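Local coordinates for protein class B carbapenemase GOB-18 (Elizabethkingia meningoseptica, PDB 5K0W) that probably hydrolyses beta-lactam antibiotics, carbapenems included, as a subclass B3 metallo-beta-lactamase with two zinc ions in its active site, at residues Glu36-Ala41 and Gln260-Lys265; Pro173-Gly178 and Met200-Val205; Ser220-Thr225 and Lys277-Lys282. All coordinates share one frame; numbering follows the deposited sequence.

Contact 1: residues Glu36-Ala41 and Gln260-Lys265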
# COMPACT_ATOMS: atom_id res chain seq x y z
N GLU A 36 -11.46 13.75 -2.22
CA GLU A 36 -11.30 14.31 -3.56
C GLU A 36 -9.93 13.95 -4.17
O GLU A 36 -8.90 14.30 -3.58
CB GLU A 36 -11.47 15.83 -3.48
CG GLU A 36 -12.19 16.43 -4.67
CD GLU A 36 -11.28 17.24 -5.55
OE1 GLU A 36 -11.12 16.87 -6.74
OE2 GLU A 36 -10.68 18.23 -5.06
N PRO A 37 -9.88 13.25 -5.33
CA PRO A 37 -8.57 12.90 -5.91
C PRO A 37 -7.71 14.11 -6.31
O PRO A 37 -8.24 15.17 -6.64
CB PRO A 37 -8.94 12.04 -7.12
CG PRO A 37 -10.30 12.50 -7.50
CD PRO A 37 -10.98 12.75 -6.18
N PHE A 38 -6.37 13.95 -6.25
CA PHE A 38 -5.41 14.99 -6.60
C PHE A 38 -4.12 14.44 -7.23
O PHE A 38 -3.83 13.25 -7.11
CB PHE A 38 -5.10 15.92 -5.39
CG PHE A 38 -4.20 15.36 -4.31
CD1 PHE A 38 -4.70 14.51 -3.34
CD2 PHE A 38 -2.86 15.72 -4.25
CE1 PHE A 38 -3.87 14.01 -2.32
CE2 PHE A 38 -2.02 15.20 -3.25
CZ PHE A 38 -2.53 14.34 -2.30
N ARG A 39 -3.35 15.31 -7.88
CA ARG A 39 -2.07 14.98 -8.49
C ARG A 39 -0.98 15.13 -7.44
O ARG A 39 -0.83 16.22 -6.87
CB ARG A 39 -1.81 15.91 -9.68
CG ARG A 39 -0.63 15.50 -10.54
CD ARG A 39 -0.60 16.37 -11.77
NE ARG A 39 0.63 16.22 -12.53
CZ ARG A 39 1.21 17.20 -13.20
NH1 ARG A 39 0.69 18.43 -13.19
NH2 ARG A 39 2.34 16.98 -13.87
N ILE A 40 -0.24 14.05 -7.15
CA ILE A 40 0.84 14.11 -6.16
C ILE A 40 2.06 14.77 -6.81
O ILE A 40 2.43 15.89 -6.44
CB ILE A 40 1.13 12.73 -5.50
CG1 ILE A 40 -0.10 12.23 -4.74
CG2 ILE A 40 2.36 12.79 -4.56
CD1 ILE A 40 -0.21 10.74 -4.64
N ALA A 41 2.65 14.08 -7.80
CA ALA A 41 3.83 14.52 -8.55
C ALA A 41 3.87 13.82 -9.89
O ALA A 41 3.71 12.60 -9.96
CB ALA A 41 5.10 14.19 -7.77
N GLN A 260 5.99 19.63 -3.24
CA GLN A 260 6.85 20.01 -2.09
C GLN A 260 6.25 19.70 -0.73
O GLN A 260 6.97 19.71 0.26
CB GLN A 260 7.27 21.48 -2.15
CG GLN A 260 8.28 21.78 -3.26
CD GLN A 260 7.63 22.37 -4.48
OE1 GLN A 260 6.45 22.12 -4.80
NE2 GLN A 260 8.40 23.16 -5.21
N LEU A 261 4.93 19.42 -0.69
CA LEU A 261 4.24 19.01 0.53
C LEU A 261 4.74 17.62 0.93
O LEU A 261 4.81 17.32 2.12
CB LEU A 261 2.72 18.94 0.30
CG LEU A 261 1.97 20.24 0.06
CD1 LEU A 261 0.62 19.96 -0.55
CD2 LEU A 261 1.84 21.06 1.35
N PHE A 262 5.10 16.79 -0.06
CA PHE A 262 5.53 15.42 0.13
C PHE A 262 7.04 15.21 0.04
O PHE A 262 7.52 14.08 -0.14
CB PHE A 262 4.70 14.48 -0.78
CG PHE A 262 3.24 14.84 -0.77
CD1 PHE A 262 2.46 14.61 0.37
CD2 PHE A 262 2.65 15.48 -1.86
CE1 PHE A 262 1.12 15.00 0.40
CE2 PHE A 262 1.31 15.85 -1.82
CZ PHE A 262 0.55 15.60 -0.70
N MET A 263 7.79 16.30 0.26
CA MET A 263 9.25 16.32 0.23
C MET A 263 9.81 16.52 1.64
O MET A 263 10.94 16.98 1.80
CB MET A 263 9.74 17.43 -0.70
CG MET A 263 9.41 17.16 -2.13
SD MET A 263 10.15 18.39 -3.20
CE MET A 263 9.86 17.64 -4.75
N ASP A 264 9.02 16.16 2.66
CA ASP A 264 9.42 16.30 4.04
C ASP A 264 10.14 15.02 4.46
O ASP A 264 9.62 14.21 5.23
CB ASP A 264 8.22 16.66 4.94
CG ASP A 264 7.03 15.70 4.91
OD1 ASP A 264 6.81 15.06 3.85
OD2 ASP A 264 6.29 15.62 5.93
N LYS A 265 11.35 14.84 3.90
CA LYS A 265 12.23 13.69 4.14
C LYS A 265 12.49 13.45 5.63
O LYS A 265 12.41 12.31 6.06
CB LYS A 265 13.56 13.83 3.38
CG LYS A 265 13.44 13.70 1.88
CD LYS A 265 14.75 13.19 1.29
CE LYS A 265 15.32 14.15 0.28
NZ LYS A 265 16.42 13.52 -0.51

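Contact 2: residues Pro173-Gly178 and Met200-Val205. With ZN (zinc ion), chain D.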
# COMPACT_ATOMS: atom_id res chain seq x y z
N PRO A 173 9.19 -6.58 4.94
CA PRO A 173 8.27 -7.42 5.74
C PRO A 173 8.08 -7.00 7.20
O PRO A 173 8.74 -6.09 7.69
CB PRO A 173 8.88 -8.82 5.62
CG PRO A 173 10.33 -8.58 5.42
CD PRO A 173 10.44 -7.31 4.63
N GLY A 174 7.16 -7.67 7.87
CA GLY A 174 6.86 -7.43 9.27
C GLY A 174 5.38 -7.18 9.45
O GLY A 174 4.69 -7.98 10.06
N HIS A 175 4.88 -6.07 8.91
CA HIS A 175 3.48 -5.71 9.03
C HIS A 175 2.62 -6.87 8.48
O HIS A 175 1.60 -7.23 9.06
CB HIS A 175 3.21 -4.37 8.34
CG HIS A 175 1.82 -3.86 8.59
ND1 HIS A 175 1.53 -3.08 9.71
CD2 HIS A 175 0.69 -4.06 7.88
CE1 HIS A 175 0.23 -2.81 9.62
NE2 HIS A 175 -0.32 -3.39 8.54
N THR A 176 3.07 -7.45 7.36
CA THR A 176 2.58 -8.66 6.71
C THR A 176 3.89 -9.34 6.28
O THR A 176 4.95 -8.67 6.24
CB THR A 176 1.59 -8.41 5.55
OG1 THR A 176 2.24 -7.72 4.49
CG2 THR A 176 0.32 -7.69 5.96
N LYS A 177 3.85 -10.66 6.00
CA LYS A 177 5.02 -11.43 5.58
C LYS A 177 5.62 -10.85 4.29
O LYS A 177 6.83 -10.86 4.13
CB LYS A 177 4.65 -12.93 5.43
CG LYS A 177 4.39 -13.63 6.77
CD LYS A 177 3.90 -15.03 6.62
CE LYS A 177 3.86 -15.75 7.95
NZ LYS A 177 2.80 -16.79 7.98
N GLY A 178 4.78 -10.31 3.42
CA GLY A 178 5.21 -9.71 2.17
C GLY A 178 4.86 -8.24 1.99
O GLY A 178 4.57 -7.82 0.87
N MET A 200 4.91 1.65 6.11
CA MET A 200 5.48 1.91 7.43
C MET A 200 5.49 0.66 8.32
O MET A 200 4.48 -0.03 8.43
CB MET A 200 4.82 3.12 8.12
CG MET A 200 4.92 4.43 7.32
SD MET A 200 6.60 4.86 6.74
CE MET A 200 7.38 5.48 8.30
N PRO A 201 6.67 0.31 8.89
CA PRO A 201 6.77 -0.93 9.66
C PRO A 201 6.23 -0.90 11.09
O PRO A 201 6.98 -0.96 12.06
CB PRO A 201 8.25 -1.28 9.54
CG PRO A 201 8.94 0.04 9.41
CD PRO A 201 7.98 1.00 8.80
N SER A 202 4.90 -0.85 11.22
CA SER A 202 4.20 -0.89 12.52
C SER A 202 3.96 -2.35 12.98
O SER A 202 3.99 -3.27 12.16
CB SER A 202 2.89 -0.11 12.46
OG SER A 202 2.19 -0.34 11.25
N VAL A 203 3.77 -2.54 14.30
CA VAL A 203 3.53 -3.86 14.92
C VAL A 203 2.05 -4.02 15.29
O VAL A 203 1.54 -3.26 16.11
CB VAL A 203 4.50 -4.18 16.11
CG1 VAL A 203 4.20 -5.55 16.74
CG2 VAL A 203 5.95 -4.12 15.66
N ILE A 204 1.36 -5.03 14.69
CA ILE A 204 -0.07 -5.33 14.91
C ILE A 204 -0.36 -6.39 15.99
O ILE A 204 -1.51 -6.51 16.44
CB ILE A 204 -0.82 -5.60 13.58
CG1 ILE A 204 -0.36 -6.93 12.91
CG2 ILE A 204 -0.64 -4.40 12.64
CD1 ILE A 204 -1.14 -7.37 11.71
N VAL A 205 0.68 -7.15 16.40
CA VAL A 205 0.58 -8.18 17.44
C VAL A 205 0.80 -7.61 18.84
O VAL A 205 1.76 -6.87 19.08
CB VAL A 205 1.39 -9.48 17.19
CG1 VAL A 205 0.83 -10.26 16.01
CG2 VAL A 205 2.89 -9.21 17.01
ZN ZN D . -2.23 -3.49 7.78
O HOH W 1 -2.60 -1.47 8.05
O HOH W 2 -3.15 -3.58 9.79

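Contact 3: residues Ser220-Thr225 and Lys277-Lys282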
# COMPACT_ATOMS: atom_id res chain seq x y z
N SER A 220 13.08 -10.93 13.08
CA SER A 220 14.18 -10.73 12.13
C SER A 220 13.74 -9.93 10.90
O SER A 220 14.50 -9.08 10.43
CB SER A 220 14.80 -12.06 11.72
OG SER A 220 13.85 -13.05 11.38
N ASP A 221 12.49 -10.18 10.41
CA ASP A 221 11.94 -9.48 9.24
C ASP A 221 11.89 -7.98 9.44
O ASP A 221 12.55 -7.28 8.68
CB ASP A 221 10.61 -10.09 8.79
CG ASP A 221 10.75 -11.20 7.75
OD1 ASP A 221 11.90 -11.49 7.34
OD2 ASP A 221 9.70 -11.71 7.29
N TYR A 222 11.21 -7.50 10.52
CA TYR A 222 11.13 -6.10 10.98
C TYR A 222 12.56 -5.50 11.15
O TYR A 222 12.80 -4.33 10.77
CB TYR A 222 10.44 -6.03 12.37
CG TYR A 222 8.93 -5.94 12.36
CD1 TYR A 222 8.27 -4.84 11.81
CD2 TYR A 222 8.14 -6.94 12.93
CE1 TYR A 222 6.88 -4.77 11.78
CE2 TYR A 222 6.75 -6.88 12.90
CZ TYR A 222 6.13 -5.78 12.35
OH TYR A 222 4.76 -5.70 12.34
N ALA A 223 13.48 -6.29 11.75
CA ALA A 223 14.86 -5.86 11.99
C ALA A 223 15.55 -5.51 10.66
O ALA A 223 16.19 -4.45 10.57
CB ALA A 223 15.63 -6.92 12.76
N TYR A 224 15.36 -6.35 9.62
CA TYR A 224 15.90 -6.11 8.30
C TYR A 224 15.26 -4.81 7.76
O TYR A 224 15.98 -3.86 7.44
CB TYR A 224 15.59 -7.31 7.39
CG TYR A 224 15.70 -7.04 5.90
CD1 TYR A 224 14.59 -6.61 5.17
CD2 TYR A 224 16.89 -7.28 5.22
CE1 TYR A 224 14.69 -6.37 3.79
CE2 TYR A 224 16.99 -7.06 3.85
CZ TYR A 224 15.89 -6.60 3.14
OH TYR A 224 16.00 -6.40 1.78
N THR A 225 13.89 -4.78 7.73
CA THR A 225 13.02 -3.68 7.29
C THR A 225 13.46 -2.33 7.81
O THR A 225 13.54 -1.40 7.01
CB THR A 225 11.56 -4.02 7.56
OG1 THR A 225 11.26 -5.19 6.85
CG2 THR A 225 10.59 -2.93 7.07
N LYS A 277 12.06 2.50 17.63
CA LYS A 277 12.08 2.72 19.10
C LYS A 277 11.05 1.83 19.79
O LYS A 277 11.40 1.15 20.75
CB LYS A 277 11.82 4.21 19.44
CG LYS A 277 13.08 5.01 19.70
CD LYS A 277 12.84 6.51 19.59
CE LYS A 277 13.99 7.26 20.22
NZ LYS A 277 14.06 8.68 19.76
N SER A 278 9.81 1.79 19.27
CA SER A 278 8.78 0.93 19.86
C SER A 278 9.02 -0.55 19.51
O SER A 278 8.74 -1.41 20.35
CB SER A 278 7.36 1.40 19.56
OG SER A 278 7.11 1.47 18.17
N TYR A 279 9.61 -0.83 18.32
CA TYR A 279 9.93 -2.20 17.92
C TYR A 279 10.94 -2.82 18.90
O TYR A 279 10.72 -3.95 19.36
CB TYR A 279 10.44 -2.26 16.47
CG TYR A 279 11.20 -3.53 16.15
CD1 TYR A 279 10.54 -4.76 16.05
CD2 TYR A 279 12.58 -3.52 15.99
CE1 TYR A 279 11.24 -5.94 15.81
CE2 TYR A 279 13.29 -4.70 15.73
CZ TYR A 279 12.61 -5.90 15.65
OH TYR A 279 13.31 -7.06 15.40
N LEU A 280 12.02 -2.07 19.21
CA LEU A 280 13.06 -2.50 20.14
C LEU A 280 12.51 -2.60 21.54
O LEU A 280 12.86 -3.54 22.25
CB LEU A 280 14.29 -1.59 20.11
CG LEU A 280 15.10 -1.58 18.81
CD1 LEU A 280 15.82 -0.24 18.62
CD2 LEU A 280 16.06 -2.77 18.73
N ASN A 281 11.61 -1.67 21.94
CA ASN A 281 11.01 -1.70 23.26
C ASN A 281 10.16 -2.95 23.44
O ASN A 281 10.07 -3.49 24.55
CB ASN A 281 10.21 -0.44 23.55
CG ASN A 281 10.38 0.00 24.96
OD1 ASN A 281 11.42 0.54 25.34
ND2 ASN A 281 9.38 -0.27 25.78
N LYS A 282 9.57 -3.44 22.33
CA LYS A 282 8.77 -4.66 22.33
C LYS A 282 9.68 -5.90 22.50
O LYS A 282 9.39 -6.77 23.33
CB LYS A 282 7.89 -4.75 21.06
CG LYS A 282 7.13 -6.06 20.93
CD LYS A 282 5.84 -5.92 20.18
CE LYS A 282 5.10 -7.24 20.07
NZ LYS A 282 4.47 -7.64 21.35

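Contact 1: residues Glu36-Ala41 and Gln260-Lys265
The phenyl rings of Phe38 and Phe262 meet rim to rim, with neither lying over the other. Around the Phe38 ring, the partner atoms arrive at the edge: CE2 of Phe262 is in the ring plane, and CZ of Phe262 is close to it. The nearest approach is 3.6 Å, from Phe38 CE2 to Phe262 CZ. The ring centroids are 5.9 Å apart and the planes are turned 31° against each other, so this is not a stack. One face of the Phe262 ring is covered over its centre by CB of its chain neighbour, Leu261. Ile40 supplies the second partner: its CG2 methyl approaches the Phe262 ring obliquely, with Ile40 CG2 3.8 Å from Phe262 CD2.

The two phenylalanines reach toward each other from opposite directions, whereas Ile40 runs roughly at right angles to Phe262. Conformation explains the Phe38 part: with chi1 at 75°, CG is set between the backbone N and the carbonyl carbon, and the ring reaches its partner with the CE2 and CZ end. All three residues are buried, and what passes between the segments is apolar contact. Around the pair, Leu247 touches both rings, Ile236 packs on Phe262, and Arg251 makes a cation-pi contact with Phe38.

Strand 38-41 is an outermost strand of the seven-stranded sheet and pairs with 44-46; Ile40 and Ala41 both face Leu44 in a classic beta bulge. Phe262 is backbone hydrogen-bonded to Trp237 of strand 236-239, an outermost strand of the five-stranded sheet. The contact therefore joins the borders of the two sheets that face each other in the alpha-beta/beta-alpha sandwich of the metallo-beta-lactamase fold.

Contact 2: residues Pro173-Gly178 and Met200-Val205
His175 reaches across to Ser202 and Ile204 with the side of its imidazole that carries ND1 and CE1, while NE2 binds zinc at 2.1 Å. With CG anti to the backbone N, chi1 -172° carries the ring across to the loop, and chi2 of 88° turns it so that ND1 is directed at Ser202 while NE2 is directed at the zinc. The single N-H of ND1 is shared between two acceptors of Ser202, both bonds weak. The contact from His175 ND1 to Ser202 OG is the shorter, 3.2 Å, but bent, with an angle of 121° at the hydrogen; the one from His175 ND1 to the backbone O of Ser202 is longer, 3.5 Å, and straighter. A chi1 of 42° brings Ser202 OG round to the ring.

Ile204 adds the apolar part and crosses His175 at about a right angle. Its CG2 approaches the imidazole obliquely, 3.5 Å from Ile204 CG2 to His175 CE1. The other branch goes to the backbone, with Ile204 CD1 3.8 Å from His175 O; that carbonyl O is hydrogen-bonded to Tyr136 OH.

Gln98 and His100 complete the protein ligands of this zinc, and two waters fill out its coordination. The chemistry implies a division of labour within one ring: the zinc bond at NE2 is the firm anchor, while the shared, weak bonds at ND1 and the methyl beside CE1 are consistent with a second shell that biases the ring's rotation.

Contact 3: residues Ser220-Thr225 and Lys277-Lys282
Tyr222 and Ala223 meet one aromatic residue of the facing helix, Tyr279. The closest carbons are Tyr222 CB and Tyr279 CE1, 3.5 Å apart, and Tyr279 CD1 follows at 3.9 Å from the same Tyr222 CB. It is thus the root of the Tyr222 side chain, more than its ring, that bears on Tyr279. The two rings lie oblique to one another, their centroids 5.8 Å apart and their planes at 36°, neither stacked nor edge-to-face. Farther along the Tyr279 ring, its hydroxyl reaches Ala223, the residue after Tyr222 in helix 218-230, with Tyr279 OH 3.5 Å from Ala223 CB.

The torsions set this up. CG of Tyr279 is anti to the backbone N, chi1 161°, which extends the ring across to helix 218-230. Tyr222 starts toward the other helix at CB, but its CG is beside the backbone N and its phenol end leads off in another direction.

In the next shell, Tyr222 is anchored at its hydroxyl by the carbonyl O of Ser202, a hydrogen bond to the loop that backs the zinc ligand His175, and its ring also touches Val203. Tyr279 OH has a weak bond to Gln219 O, one turn back from Ala223, while its ring meets that of Phe226.

Helices 218-230 and 265-284 are thus packed together near the C-terminal end of the latter. Helix 218-230 is also tied to the 173-178 loop, through Thr225 OG1 and Pro173 O, and Pro201 wedges against both helices, touching Phe226 on one and Leu272 and Leu275 on the other. The pair covers the loops that leave strands 165-171 and 192-198 of the five-stranded sheet.

How the contacts relate
Contacts 2 and 3 are neighbours, their centres about 10 Å apart, whereas the centre of contact 1 is about 25 Å from that of contact 2 and about 28 Å from that of contact 3. All the touching residues of contact 1 are buried; contact 2 is partly buried beside the metal, and contact 3 is largely buried, with Ala223 exposed. Helix 265-284 links the two ends of this region: its start adjoins the loop of contact 1, and its later turns carry contact 3. The chemistry follows position: hydrocarbon against hydrocarbon where the sheets border each other, weak polar bonds and metal ligation at the active site, and aromatic packing between helices that reaches the site through the hydroxyl of Tyr222.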